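Local coordinates for protein SusD homolog (Bacteroides ovatus, PDB 4F53) that probably binds mucin O-glycans at the cell surface as a SusD/RagB-type outer-membrane lipoprotein with a TPR-like helical fold, at residues A[45-50]-A[252-257]; A[49-54]-A[124-129]; A[360-365]-A[416-421]. All coordinates share one frame; numbering follows the deposited sequence. Where two conformers were deposited one is given.

Contact 1: residues A[45-50]-A[252-257]; sequences NFSQYV and QRFMVL
The side-chain amide of Q48 donates from NE2 to the carboxylate oxygen OD2 of D260, while the aliphatic part of the same side chain lies over the ring of F254. With CG anti to the backbone N (chi1 -164°) and the chain extended beyond it, CB and CG of Q48 are laid along the ring; the amide plane is 5° from the ring plane. Q48 CG makes a CH-pi contact over one face, 4.1 Å from the F254 ring centroid. The ring reaches on toward the backbone: its CE1 is 3.4 Å from Q48 CB, and its CZ is 3.3 Å from Q48 N. S47 comes from a different side, at the ring edge and near its plane, with OG 3.6 Å from F254 CE2. One phenylalanine thus fills the angle between two successive residues of helix 44-58, and no hydrogen bond links the two segments. F254 is also packed edge-to-face with W251 and touches C52, one turn further along helix 44-58. Its backbone hydrogen-bonds with A261 of strand 261-263, so the contact ties helix 250-257 and that strand to helix 44-58, whose residues F46, Y49 and V50 pack on helix 82-106.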
ATOM      1  N   ASN A  45      -0.917  16.359  -6.219  1.00 39.75           N
ATOM      2  CA  ASN A  45       0.516  16.641  -6.156  0.50 40.88           C
ATOM      3  C   ASN A  45       1.160  16.033  -4.898  1.00 46.55           C
ATOM      4  O   ASN A  45       2.357  16.217  -4.679  1.00 52.73           O
ATOM      5  CB  ASN A  45       0.803  18.158  -6.259  0.50 42.94           C
ATOM      6  CG  ASN A  45       0.037  19.038  -5.299  0.50 73.35           C
ATOM      7  OD1 ASN A  45      -1.200  19.062  -5.287  0.50 75.96           O
ATOM      8  ND2 ASN A  45       0.753  19.857  -4.549  0.50 63.67           N
ATOM      9  N   PHE A  46       0.392  15.315  -4.070  1.00 37.38           N
ATOM     10  CA  PHE A  46       0.938  14.655  -2.895  1.00 34.86           C
ATOM     11  C   PHE A  46       0.844  13.165  -3.158  1.00 36.59           C
ATOM     12  O   PHE A  46       1.844  12.454  -3.069  1.00 35.83           O
ATOM     13  CB  PHE A  46       0.226  15.068  -1.595  1.00 35.76           C
ATOM     14  CG  PHE A  46       0.746  14.387  -0.339  1.00 35.40           C
ATOM     15  CD1 PHE A  46       2.119  14.264  -0.105  1.00 36.50           C
ATOM     16  CD2 PHE A  46      -0.133  13.941   0.643  1.00 33.72           C
ATOM     17  CE1 PHE A  46       2.593  13.648   1.052  1.00 35.38           C
ATOM     18  CE2 PHE A  46       0.347  13.349   1.805  1.00 35.70           C
ATOM     19  CZ  PHE A  46       1.706  13.204   1.997  1.00 34.74           C
ATOM     20  N   SER A  47      -0.350  12.725  -3.582  1.00 33.20           N
ATOM     21  CA  SER A  47      -0.696  11.358  -3.990  1.00 31.49           C
ATOM     22  C   SER A  47       0.285  10.844  -5.044  1.00 33.63           C
ATOM     23  O   SER A  47       0.713   9.694  -4.963  1.00 34.94           O
ATOM     24  CB  SER A  47      -2.123  11.322  -4.558  1.00 32.42           C
ATOM     25  OG  SER A  47      -2.482   9.996  -4.900  1.00 38.84           O
ATOM     26  N   GLN A  48       0.617  11.685  -6.042  1.00 28.12           N
ATOM     27  CA  GLN A  48       1.524  11.316  -7.135  1.00 27.34           C
ATOM     28  C   GLN A  48       2.854  10.813  -6.608  1.00 31.99           C
ATOM     29  O   GLN A  48       3.360   9.824  -7.115  1.00 31.94           O
ATOM     30  CB  GLN A  48       1.766  12.477  -8.110  1.00 27.98           C
ATOM     31  CG  GLN A  48       2.374  11.951  -9.393  1.00 34.71           C
ATOM     32  CD  GLN A  48       2.556  12.949 -10.479  1.00 45.85           C
ATOM     33  OE1 GLN A  48       2.656  14.156 -10.262  1.00 44.42           O
ATOM     34  NE2 GLN A  48       2.638  12.427 -11.677  1.00 35.47           N
ATOM     35  N   TYR A  49       3.398  11.454  -5.571  1.00 29.92           N
ATOM     36  CA  TYR A  49       4.648  11.007  -5.002  1.00 30.82           C
ATOM     37  C   TYR A  49       4.479   9.771  -4.146  1.00 36.39           C
ATOM     38  O   TYR A  49       5.112   8.760  -4.418  1.00 37.82           O
ATOM     39  CB  TYR A  49       5.316  12.112  -4.178  1.00 33.10           C
ATOM     40  CG  TYR A  49       5.667  13.315  -5.016  1.00 37.00           C
ATOM     41  CD1 TYR A  49       6.860  13.364  -5.737  1.00 40.64           C
ATOM     42  CD2 TYR A  49       4.795  14.394  -5.120  1.00 37.73           C
ATOM     43  CE1 TYR A  49       7.175  14.459  -6.549  1.00 40.65           C
ATOM     44  CE2 TYR A  49       5.096  15.491  -5.930  1.00 39.70           C
ATOM     45  CZ  TYR A  49       6.297  15.526  -6.625  1.00 49.73           C
ATOM     46  OH  TYR A  49       6.598  16.601  -7.425  1.00 58.85           O
ATOM     47  N   VAL A  50       3.646   9.846  -3.116  1.00 33.96           N
ATOM     48  CA  VAL A  50       3.564   8.787  -2.106  1.00 33.79           C
ATOM     49  C   VAL A  50       2.866   7.537  -2.586  1.00 36.36           C
ATOM     50  O   VAL A  50       3.316   6.459  -2.231  1.00 36.02           O
ATOM     51  CB  VAL A  50       3.000   9.276  -0.739  1.00 36.67           C
ATOM     52  CG1 VAL A  50       3.898  10.381  -0.158  1.00 36.30           C
ATOM     53  CG2 VAL A  50       1.549   9.749  -0.836  1.00 36.27           C
ATOM     54  N   GLN A 252      -6.918   9.351 -12.078  1.00 29.45           N
ATOM     55  CA  GLN A 252      -7.418   9.793 -13.382  1.00 29.59           C
ATOM     56  C   GLN A 252      -6.399  10.755 -14.016  1.00 33.85           C
ATOM     57  O   GLN A 252      -6.202  10.737 -15.220  1.00 35.36           O
ATOM     58  CB  GLN A 252      -8.807  10.437 -13.264  1.00 30.55           C
ATOM     59  CG  GLN A 252      -9.405  10.820 -14.633  1.00 24.41           C
ATOM     60  CD  GLN A 252      -9.022  12.229 -15.083  1.00 37.63           C
ATOM     61  OE1 GLN A 252      -8.529  13.084 -14.323  1.00 33.23           O
ATOM     62  NE2 GLN A 252      -9.207  12.505 -16.333  1.00 32.60           N
ATOM     63  N   ARG A 253      -5.722  11.551 -13.203  1.00 32.56           N
ATOM     64  CA  ARG A 253      -4.670  12.452 -13.657  1.00 33.30           C
ATOM     65  C   ARG A 253      -3.428  11.658 -14.055  1.00 35.72           C
ATOM     66  O   ARG A 253      -2.958  11.781 -15.189  1.00 37.79           O
ATOM     67  CB  ARG A 253      -4.299  13.477 -12.545  1.00 33.28           C
ATOM     68  CG  ARG A 253      -5.412  14.417 -12.114  1.00 37.40           C
ATOM     69  CD  ARG A 253      -5.923  15.257 -13.257  1.00 42.68           C
ATOM     70  NE  ARG A 253      -6.684  16.402 -12.762  1.00 53.68           N
ATOM     71  CZ  ARG A 253      -7.991  16.573 -12.922  1.00 58.55           C
ATOM     72  NH1 ARG A 253      -8.711  15.668 -13.573  1.00 42.31           N
ATOM     73  NH2 ARG A 253      -8.586  17.654 -12.444  1.00 38.74           N
ATOM     74  N   PHE A 254      -2.918  10.827 -13.140  1.00 31.38           N
ATOM     75  CA  PHE A 254      -1.665  10.070 -13.347  1.00 30.70           C
ATOM     76  C   PHE A 254      -1.736   9.166 -14.541  1.00 35.29           C
ATOM     77  O   PHE A 254      -0.802   9.147 -15.340  1.00 35.30           O
ATOM     78  CB  PHE A 254      -1.254   9.238 -12.123  1.00 29.98           C
ATOM     79  CG  PHE A 254      -1.383   9.918 -10.781  1.00 30.26           C
ATOM     80  CD1 PHE A 254      -1.186  11.293 -10.655  1.00 32.12           C
ATOM     81  CD2 PHE A 254      -1.681   9.178  -9.638  1.00 29.34           C
ATOM     82  CE1 PHE A 254      -1.364  11.929  -9.424  1.00 33.57           C
ATOM     83  CE2 PHE A 254      -1.814   9.806  -8.401  1.00 32.42           C
ATOM     84  CZ  PHE A 254      -1.662  11.179  -8.304  1.00 32.10           C
HETATM   85  N   MSE A 255      -2.852   8.446 -14.673  1.00 29.68           N
HETATM   86  CA  MSE A 255      -3.007   7.479 -15.739  1.00 28.51           C
HETATM   87  C   MSE A 255      -3.612   8.070 -17.024  1.00 36.92           C
HETATM   88  O   MSE A 255      -2.985   8.024 -18.085  1.00 37.73           O
HETATM   89  CB  MSE A 255      -3.882   6.306 -15.223  1.00 28.60           C
HETATM   90  CG  MSE A 255      -3.244   5.533 -14.043  1.00 32.00           C
HETATM   91 SE   MSE A 255      -2.115   4.089 -14.733  0.75 37.64          SE
HETATM   92  CE  MSE A 255      -1.655   3.162 -13.116  1.00 32.31           C
ATOM     93  N   VAL A 256      -4.841   8.580 -16.943  1.00 35.06           N
ATOM     94  CA  VAL A 256      -5.588   8.981 -18.129  1.00 35.29           C
ATOM     95  C   VAL A 256      -5.174  10.358 -18.669  1.00 40.25           C
ATOM     96  O   VAL A 256      -4.755  10.434 -19.827  1.00 40.50           O
ATOM     97  CB  VAL A 256      -7.128   8.883 -17.903  1.00 37.95           C
ATOM     98  CG1 VAL A 256      -7.879   9.193 -19.188  1.00 37.86           C
ATOM     99  CG2 VAL A 256      -7.522   7.500 -17.387  1.00 36.55           C
ATOM    100  N   LEU A 257      -5.300  11.422 -17.871  1.00 36.56           N
ATOM    101  CA  LEU A 257      -5.003  12.769 -18.349  1.00 36.48           C
ATOM    102  C   LEU A 257      -3.514  13.015 -18.657  1.00 39.37           C
ATOM    103  O   LEU A 257      -3.204  13.476 -19.755  1.00 38.57           O
ATOM    104  CB  LEU A 257      -5.504  13.827 -17.353  1.00 36.61           C
ATOM    105  CG  LEU A 257      -5.696  15.242 -17.914  1.00 41.78           C
ATOM    106  CD1 LEU A 257      -6.842  15.277 -18.897  1.00 42.63           C
ATOM    107  CD2 LEU A 257      -5.975  16.228 -16.799  1.00 42.72           C
TER

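Contact 2: residues A[49-54]-A[124-129]; sequences YVDCLM and MLRVTD
D51 and R126 are joined by a buried salt bridge that rests on a single carboxylate oxygen. R126 NH2 donates to D51 OD1 at 2.7 Å with an N-H...O angle of 156°, and R126 NH1 reaches the same OD1 at 3.1 Å in a weaker, more bent bond. The acceptor lies close to the guanidinium plane, at the edge of the group, yet NH2 meets OD1 from above the carboxylate plane. The two flat groups are turned 64° against each other, and this is not the coplanar, two-oxygen pairing of an end-on bridge. A bend at chi3 (53°) swings the guanidinium of R126 round to D51. NH1 has a second partner, the backbone carbonyl O of M39, which would help to fix the rotation of the group. An alanine in place of D51 would remove both bonds to OD1 and would probably leave the buried guanidinium without its carboxylate counter-charge and freer to turn.

Van der Waals contact is slight by comparison: the V50 methyl CG2 lies 3.8 Å from R126 NH2, oblique to the guanidinium, while M40, F92 and M443 also touch the R126 side chain.

Within helix 44-58 the backbone makes a wider, pi-type turn, in which M54 N bonds to Y49 O at 2.8 Å. Between helices 44-58 and 110-131 the nearest CA atoms here, of V50 and R126, are 9.6 Å apart, and the arginine side chain bridges that distance: a buried interhelical salt bridge within the TPR-like helical body of a SusD-family protein.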
ATOM      1  N   TYR A  49       3.398  11.454  -5.571  1.00 29.92           N
ATOM      2  CA  TYR A  49       4.648  11.007  -5.002  1.00 30.82           C
ATOM      3  C   TYR A  49       4.479   9.771  -4.146  1.00 36.39           C
ATOM      4  O   TYR A  49       5.112   8.760  -4.418  1.00 37.82           O
ATOM      5  CB  TYR A  49       5.316  12.112  -4.178  1.00 33.10           C
ATOM      6  CG  TYR A  49       5.667  13.315  -5.016  1.00 37.00           C
ATOM      7  CD1 TYR A  49       6.860  13.364  -5.737  1.00 40.64           C
ATOM      8  CD2 TYR A  49       4.795  14.394  -5.120  1.00 37.73           C
ATOM      9  CE1 TYR A  49       7.175  14.459  -6.549  1.00 40.65           C
ATOM     10  CE2 TYR A  49       5.096  15.491  -5.930  1.00 39.70           C
ATOM     11  CZ  TYR A  49       6.297  15.526  -6.625  1.00 49.73           C
ATOM     12  OH  TYR A  49       6.598  16.601  -7.425  1.00 58.85           O
ATOM     13  N   VAL A  50       3.646   9.846  -3.116  1.00 33.96           N
ATOM     14  CA  VAL A  50       3.564   8.787  -2.106  1.00 33.79           C
ATOM     15  C   VAL A  50       2.866   7.537  -2.586  1.00 36.36           C
ATOM     16  O   VAL A  50       3.316   6.459  -2.231  1.00 36.02           O
ATOM     17  CB  VAL A  50       3.000   9.276  -0.739  1.00 36.67           C
ATOM     18  CG1 VAL A  50       3.898  10.381  -0.158  1.00 36.30           C
ATOM     19  CG2 VAL A  50       1.549   9.749  -0.836  1.00 36.27           C
ATOM     20  N   ASP A  51       1.798   7.661  -3.381  1.00 33.32           N
ATOM     21  CA  ASP A  51       1.024   6.495  -3.784  1.00 31.96           C
ATOM     22  C   ASP A  51       1.313   6.013  -5.193  1.00 36.01           C
ATOM     23  O   ASP A  51       1.136   4.834  -5.494  1.00 35.85           O
ATOM     24  CB  ASP A  51      -0.473   6.794  -3.645  1.00 33.46           C
ATOM     25  CG  ASP A  51      -0.940   6.767  -2.195  1.00 39.19           C
ATOM     26  OD1 ASP A  51      -0.542   5.812  -1.442  1.00 38.26           O
ATOM     27  OD2 ASP A  51      -1.697   7.678  -1.803  1.00 45.11           O
ATOM     28  N   CYS A  52       1.724   6.898  -6.061  1.00 33.12           N
ATOM     29  CA  CYS A  52       1.940   6.488  -7.421  1.00 32.17           C
ATOM     30  C   CYS A  52       3.429   6.264  -7.696  1.00 36.53           C
ATOM     31  O   CYS A  52       3.834   5.137  -7.955  1.00 36.52           O
ATOM     32  CB  CYS A  52       1.326   7.496  -8.386  1.00 32.15           C
ATOM     33  SG  CYS A  52       1.466   7.026 -10.126  1.00 36.11           S
ATOM     34  N   LEU A  53       4.235   7.316  -7.628  1.00 32.83           N
ATOM     35  CA  LEU A  53       5.650   7.247  -7.964  1.00 32.36           C
ATOM     36  C   LEU A  53       6.437   6.384  -6.980  1.00 35.87           C
ATOM     37  O   LEU A  53       7.345   5.663  -7.393  1.00 36.07           O
ATOM     38  CB  LEU A  53       6.265   8.674  -8.044  1.00 32.65           C
ATOM     39  CG  LEU A  53       5.857   9.537  -9.241  1.00 36.46           C
ATOM     40  CD1 LEU A  53       6.051  11.018  -8.917  1.00 37.91           C
ATOM     41  CD2 LEU A  53       6.651   9.166 -10.485  1.00 34.82           C
HETATM   42  N   MSE A  54       6.112   6.458  -5.689  1.00 30.70           N
HETATM   43  CA  MSE A  54       6.858   5.674  -4.721  1.00 28.86           C
HETATM   44  C   MSE A  54       6.241   4.285  -4.524  1.00 31.40           C
HETATM   45  O   MSE A  54       6.813   3.315  -5.014  1.00 30.64           O
HETATM   46  CB  MSE A  54       6.995   6.411  -3.376  1.00 29.77           C
HETATM   47  CG  MSE A  54       7.900   5.642  -2.383  1.00 34.66           C
HETATM   48 SE   MSE A  54       7.915   6.420  -0.619  0.75 37.72          SE
HETATM   49  CE  MSE A  54       6.123   5.821   0.009  1.00 31.79           C
HETATM   50  N   MSE A 124       0.446   7.453  10.178  1.00 35.76           N
HETATM   51  CA  MSE A 124       1.801   7.279  10.687  1.00 35.48           C
HETATM   52  C   MSE A 124       2.266   5.821  10.542  1.00 36.90           C
HETATM   53  O   MSE A 124       3.471   5.583  10.515  1.00 37.60           O
HETATM   54  CB  MSE A 124       1.935   7.836  12.115  1.00 37.88           C
HETATM   55  CG  MSE A 124       1.697   9.348  12.145  1.00 45.13           C
HETATM   56 SE   MSE A 124       2.946  10.328  10.978  0.75 52.61          SE
HETATM   57  CE  MSE A 124       1.820  11.880  10.413  1.00 49.05           C
ATOM     58  N   LEU A 125       1.331   4.876  10.352  1.00 31.76           N
ATOM     59  CA  LEU A 125       1.659   3.477  10.011  1.00 30.87           C
ATOM     60  C   LEU A 125       2.348   3.463   8.637  1.00 33.90           C
ATOM     61  O   LEU A 125       3.344   2.787   8.501  1.00 34.29           O
ATOM     62  CB  LEU A 125       0.418   2.555  10.012  1.00 29.11           C
ATOM     63  CG  LEU A 125       0.641   1.046   9.733  1.00 31.95           C
ATOM     64  CD1 LEU A 125       1.536   0.396  10.818  1.00 30.89           C
ATOM     65  CD2 LEU A 125      -0.691   0.311   9.656  1.00 31.63           C
ATOM     66  N   ARG A 126       1.851   4.239   7.648  1.00 31.33           N
ATOM     67  CA  ARG A 126       2.484   4.366   6.314  1.00 31.05           C
ATOM     68  C   ARG A 126       3.912   4.899   6.452  1.00 34.53           C
ATOM     69  O   ARG A 126       4.823   4.388   5.810  1.00 34.04           O
ATOM     70  CB  ARG A 126       1.730   5.334   5.375  1.00 27.77           C
ATOM     71  CG  ARG A 126       0.265   5.081   5.146  1.00 39.86           C
ATOM     72  CD  ARG A 126      -0.302   6.197   4.286  1.00 34.38           C
ATOM     73  NE  ARG A 126       0.499   6.352   3.070  1.00 35.09           N
ATOM     74  CZ  ARG A 126       0.038   6.287   1.830  1.00 37.04           C
ATOM     75  NH1 ARG A 126      -1.260   6.130   1.606  1.00 32.89           N
ATOM     76  NH2 ARG A 126       0.867   6.406   0.805  1.00 26.68           N
ATOM     77  N   VAL A 127       4.080   5.950   7.282  1.00 30.96           N
ATOM     78  CA  VAL A 127       5.352   6.641   7.520  1.00 31.68           C
ATOM     79  C   VAL A 127       6.369   5.709   8.221  1.00 34.66           C
ATOM     80  O   VAL A 127       7.496   5.605   7.728  1.00 34.79           O
ATOM     81  CB  VAL A 127       5.174   7.995   8.268  1.00 35.29           C
ATOM     82  CG1 VAL A 127       6.510   8.737   8.367  1.00 36.20           C
ATOM     83  CG2 VAL A 127       4.112   8.870   7.576  1.00 33.69           C
ATOM     84  N   THR A 128       5.987   5.022   9.321  1.00 29.79           N
ATOM     85  CA  THR A 128       6.944   4.115   9.957  1.00 30.20           C
ATOM     86  C   THR A 128       7.244   2.921   9.021  1.00 33.43           C
ATOM     87  O   THR A 128       8.390   2.471   8.951  1.00 35.48           O
ATOM     88  CB  THR A 128       6.562   3.690  11.387  1.00 35.17           C
ATOM     89  OG1 THR A 128       7.668   2.951  11.881  1.00 35.33           O
ATOM     90  CG2 THR A 128       5.296   2.803  11.466  1.00 27.90           C
ATOM     91  N   ASP A 129       6.265   2.466   8.251  1.00 29.92           N
ATOM     92  CA  ASP A 129       6.500   1.380   7.285  1.00 29.36           C
ATOM     93  C   ASP A 129       7.384   1.838   6.121  1.00 33.99           C
ATOM     94  O   ASP A 129       7.951   0.990   5.439  1.00 33.93           O
ATOM     95  CB  ASP A 129       5.183   0.788   6.766  1.00 29.00           C
ATOM     96  CG  ASP A 129       4.450  -0.041   7.821  1.00 31.72           C
ATOM     97  OD1 ASP A 129       5.028  -0.281   8.903  1.00 32.32           O
ATOM     98  OD2 ASP A 129       3.305  -0.452   7.558  1.00 35.34           O
TER

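Contact 3: residues A[360-365]-A[416-421]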
ATOM      1  N   ASP A 360     -10.482 -21.869   3.333  1.00 32.58           N
ATOM      2  CA  ASP A 360     -11.766 -21.184   3.301  1.00 33.04           C
ATOM      3  C   ASP A 360     -11.622 -19.678   3.227  1.00 34.45           C
ATOM      4  O   ASP A 360     -12.353 -19.067   2.454  1.00 36.59           O
ATOM      5  CB  ASP A 360     -12.631 -21.592   4.491  1.00 36.76           C
ATOM      6  CG  ASP A 360     -13.222 -22.993   4.328  1.00 48.99           C
ATOM      7  OD1 ASP A 360     -13.164 -23.545   3.189  1.00 51.82           O
ATOM      8  OD2 ASP A 360     -13.752 -23.530   5.318  1.00 51.49           O
ATOM      9  N   PHE A 361     -10.653 -19.087   3.948  1.00 27.45           N
ATOM     10  CA  PHE A 361     -10.430 -17.656   3.910  1.00 26.75           C
ATOM     11  C   PHE A 361      -9.763 -17.205   2.613  1.00 30.66           C
ATOM     12  O   PHE A 361     -10.067 -16.121   2.134  1.00 32.24           O
ATOM     13  CB  PHE A 361      -9.623 -17.191   5.111  1.00 27.98           C
ATOM     14  CG  PHE A 361     -10.428 -17.233   6.387  1.00 29.39           C
ATOM     15  CD1 PHE A 361     -11.632 -16.541   6.493  1.00 30.43           C
ATOM     16  CD2 PHE A 361      -9.978 -17.959   7.484  1.00 29.56           C
ATOM     17  CE1 PHE A 361     -12.377 -16.593   7.667  1.00 33.13           C
ATOM     18  CE2 PHE A 361     -10.709 -17.975   8.673  1.00 32.23           C
ATOM     19  CZ  PHE A 361     -11.910 -17.308   8.751  1.00 31.32           C
ATOM     20  N   TYR A 362      -8.882 -18.028   2.049  1.00 25.54           N
ATOM     21  CA  TYR A 362      -8.241 -17.783   0.756  1.00 24.62           C
ATOM     22  C   TYR A 362      -9.327 -17.630  -0.336  1.00 29.19           C
ATOM     23  O   TYR A 362      -9.344 -16.636  -1.059  1.00 28.77           O
ATOM     24  CB  TYR A 362      -7.303 -18.961   0.426  1.00 23.81           C
ATOM     25  CG  TYR A 362      -6.689 -18.909  -0.952  1.00 24.01           C
ATOM     26  CD1 TYR A 362      -5.647 -18.031  -1.241  1.00 24.88           C
ATOM     27  CD2 TYR A 362      -7.114 -19.769  -1.956  1.00 24.78           C
ATOM     28  CE1 TYR A 362      -5.064 -17.996  -2.502  1.00 22.59           C
ATOM     29  CE2 TYR A 362      -6.509 -19.772  -3.204  1.00 25.77           C
ATOM     30  CZ  TYR A 362      -5.478 -18.894  -3.470  1.00 26.52           C
ATOM     31  OH  TYR A 362      -4.911 -18.901  -4.713  1.00 27.00           O
ATOM     32  N   GLU A 363     -10.249 -18.603  -0.406  1.00 25.61           N
ATOM     33  CA  GLU A 363     -11.334 -18.624  -1.381  1.00 26.50           C
ATOM     34  C   GLU A 363     -12.350 -17.499  -1.108  1.00 33.16           C
ATOM     35  O   GLU A 363     -12.807 -16.868  -2.059  1.00 33.79           O
ATOM     36  CB  GLU A 363     -11.988 -19.990  -1.418  1.00 28.32           C
ATOM     37  CG  GLU A 363     -10.971 -21.028  -1.890  1.00 39.58           C
ATOM     38  CD  GLU A 363     -11.522 -22.349  -2.385  1.00 55.80           C
ATOM     39  OE1 GLU A 363     -12.598 -22.768  -1.894  1.00 54.26           O
ATOM     40  OE2 GLU A 363     -10.854 -22.982  -3.237  1.00 50.61           O
ATOM     41  N   GLU A 364     -12.596 -17.175   0.174  1.00 29.31           N
ATOM     42  CA  GLU A 364     -13.441 -16.072   0.577  1.00 28.78           C
ATOM     43  C   GLU A 364     -12.818 -14.719   0.148  1.00 33.60           C
ATOM     44  O   GLU A 364     -13.553 -13.858  -0.333  1.00 35.18           O
ATOM     45  CB  GLU A 364     -13.733 -16.110   2.100  1.00 30.21           C
ATOM     46  CG  GLU A 364     -14.689 -15.021   2.591  1.00 37.38           C
ATOM     47  CD  GLU A 364     -16.087 -14.911   1.984  1.00 57.82           C
ATOM     48  OE1 GLU A 364     -16.477 -15.802   1.199  1.00 47.81           O
ATOM     49  OE2 GLU A 364     -16.802 -13.931   2.302  1.00 63.20           O
ATOM     50  N   GLY A 365     -11.492 -14.566   0.267  1.00 28.13           N
ATOM     51  CA  GLY A 365     -10.796 -13.348  -0.148  1.00 25.62           C
ATOM     52  C   GLY A 365     -10.945 -13.088  -1.642  1.00 28.37           C
ATOM     53  O   GLY A 365     -11.225 -11.963  -2.063  1.00 28.47           O
ATOM     54  N   VAL A 416      -3.620 -20.253  -8.898  1.00 29.33           N
ATOM     55  CA  VAL A 416      -4.808 -19.956  -8.107  1.00 27.26           C
ATOM     56  C   VAL A 416      -5.272 -21.149  -7.250  1.00 31.37           C
ATOM     57  O   VAL A 416      -5.401 -20.983  -6.033  1.00 29.64           O
ATOM     58  CB  VAL A 416      -5.969 -19.418  -8.983  1.00 29.54           C
ATOM     59  CG1 VAL A 416      -7.141 -18.963  -8.112  1.00 28.04           C
ATOM     60  CG2 VAL A 416      -5.489 -18.286  -9.890  1.00 28.59           C
ATOM     61  N   ALA A 417      -5.575 -22.310  -7.891  1.00 30.08           N
ATOM     62  CA  ALA A 417      -6.121 -23.501  -7.214  1.00 29.99           C
ATOM     63  C   ALA A 417      -5.328 -23.808  -5.931  1.00 34.08           C
ATOM     64  O   ALA A 417      -4.112 -24.017  -5.986  1.00 34.58           O
ATOM     65  CB  ALA A 417      -6.146 -24.695  -8.156  1.00 30.93           C
ATOM     66  N   TRP A 418      -6.011 -23.689  -4.773  1.00 30.28           N
ATOM     67  CA  TRP A 418      -5.445 -23.926  -3.446  1.00 29.63           C
ATOM     68  C   TRP A 418      -4.827 -25.332  -3.371  1.00 33.51           C
ATOM     69  O   TRP A 418      -5.534 -26.319  -3.550  1.00 32.85           O
ATOM     70  CB  TRP A 418      -6.533 -23.769  -2.377  1.00 27.96           C
ATOM     71  CG  TRP A 418      -6.014 -24.029  -0.999  1.00 28.41           C
ATOM     72  CD1 TRP A 418      -6.074 -25.204  -0.304  1.00 31.46           C
ATOM     73  CD2 TRP A 418      -5.272 -23.115  -0.183  1.00 27.53           C
ATOM     74  NE1 TRP A 418      -5.472 -25.062   0.918  1.00 29.36           N
ATOM     75  CE2 TRP A 418      -4.945 -23.797   1.014  1.00 29.86           C
ATOM     76  CE3 TRP A 418      -4.841 -21.782  -0.349  1.00 28.40           C
ATOM     77  CZ2 TRP A 418      -4.267 -23.174   2.065  1.00 27.79           C
ATOM     78  CZ3 TRP A 418      -4.130 -21.174   0.678  1.00 29.09           C
ATOM     79  CH2 TRP A 418      -3.863 -21.866   1.876  1.00 29.62           C
ATOM     80  N   SER A 419      -3.529 -25.428  -3.095  1.00 31.15           N
ATOM     81  CA  SER A 419      -2.912 -26.750  -3.049  1.00 31.79           C
ATOM     82  C   SER A 419      -2.735 -27.269  -1.615  1.00 32.77           C
ATOM     83  O   SER A 419      -2.648 -28.484  -1.407  1.00 32.02           O
ATOM     84  CB  SER A 419      -1.567 -26.741  -3.771  1.00 36.32           C
ATOM     85  OG  SER A 419      -0.747 -25.723  -3.236  1.00 51.02           O
ATOM     86  N   GLY A 420      -2.669 -26.358  -0.653  1.00 27.53           N
ATOM     87  CA  GLY A 420      -2.399 -26.709   0.739  1.00 27.66           C
ATOM     88  C   GLY A 420      -1.001 -27.274   0.912  1.00 32.27           C
ATOM     89  O   GLY A 420      -0.169 -27.162   0.012  1.00 32.99           O
ATOM     90  N   GLY A 421      -0.742 -27.910   2.046  1.00 28.74           N
ATOM     91  CA  GLY A 421       0.564 -28.488   2.345  1.00 27.51           C
ATOM     92  C   GLY A 421       1.595 -27.439   2.726  1.00 31.31           C
ATOM     93  O   GLY A 421       1.329 -26.556   3.562  1.00 28.75           O
TER
HETATM   94  O   HOH W   1      -8.689 -22.458  -4.776  1.00 32.06           O
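Y362 on helix 358-372 faces W418 in an irregular loop, with their CA atoms 8.0 Å apart and no backbone-to-backbone hydrogen bond between the segments. The phenol of Y362, its ring carried toward the loop by CG anti to the backbone N (chi1 174°), donates OH to the carbonyl O of V416. This bond, 2.5 Å as modelled, lies in the carbonyl plane on a lone pair. V416 O sits at the edge of the tyrosine ring, whereas W418 comes over one face: its CE3 is 3.4 Å from Y362 CD2, offset toward the rim. The tyrosine ring and the six-membered ring of the tryptophan are inclined at 48°, with centroids 5.0 Å apart, an oblique pairing. One ring therefore serves the loop twice, by its hydroxyl and by its face. A water adds a third link, donating to E363 OE2 at 2.7 Å and accepting from W418 N at 2.9 Å. The same OE2 is in a salt bridge with K359. Helices 423-438 and 337-349 complete the surroundings: Q429 and Q433 of the first touch Y362 and its I430 meets W418, while F342 of the second packs on Y362, so the loop leading into helix 423-438 is held against helix 358-372.

Contacts 1 and 2 use the same element, helix 44-58: they share Y49 and V50, and a probable backbone hydrogen bond from L53 N to Q48 O links them along it. Both are fully buried, but contact 2 lies deeper, its centre about 7 Å from the centre of the chain against about 15 Å for that of contact 1. The deeper contact carries a charge pair between two helices, the shallower one ring packing against a helix flank. The centre of contact 3 is about 22 Å from that of the chain, on the opposite side from contact 1. Only partly buried, it joins a helix to a loop and combines an aromatic pair with a carbonyl bond and a bridging water. Its nearest atoms are about 20 Å from contact 2.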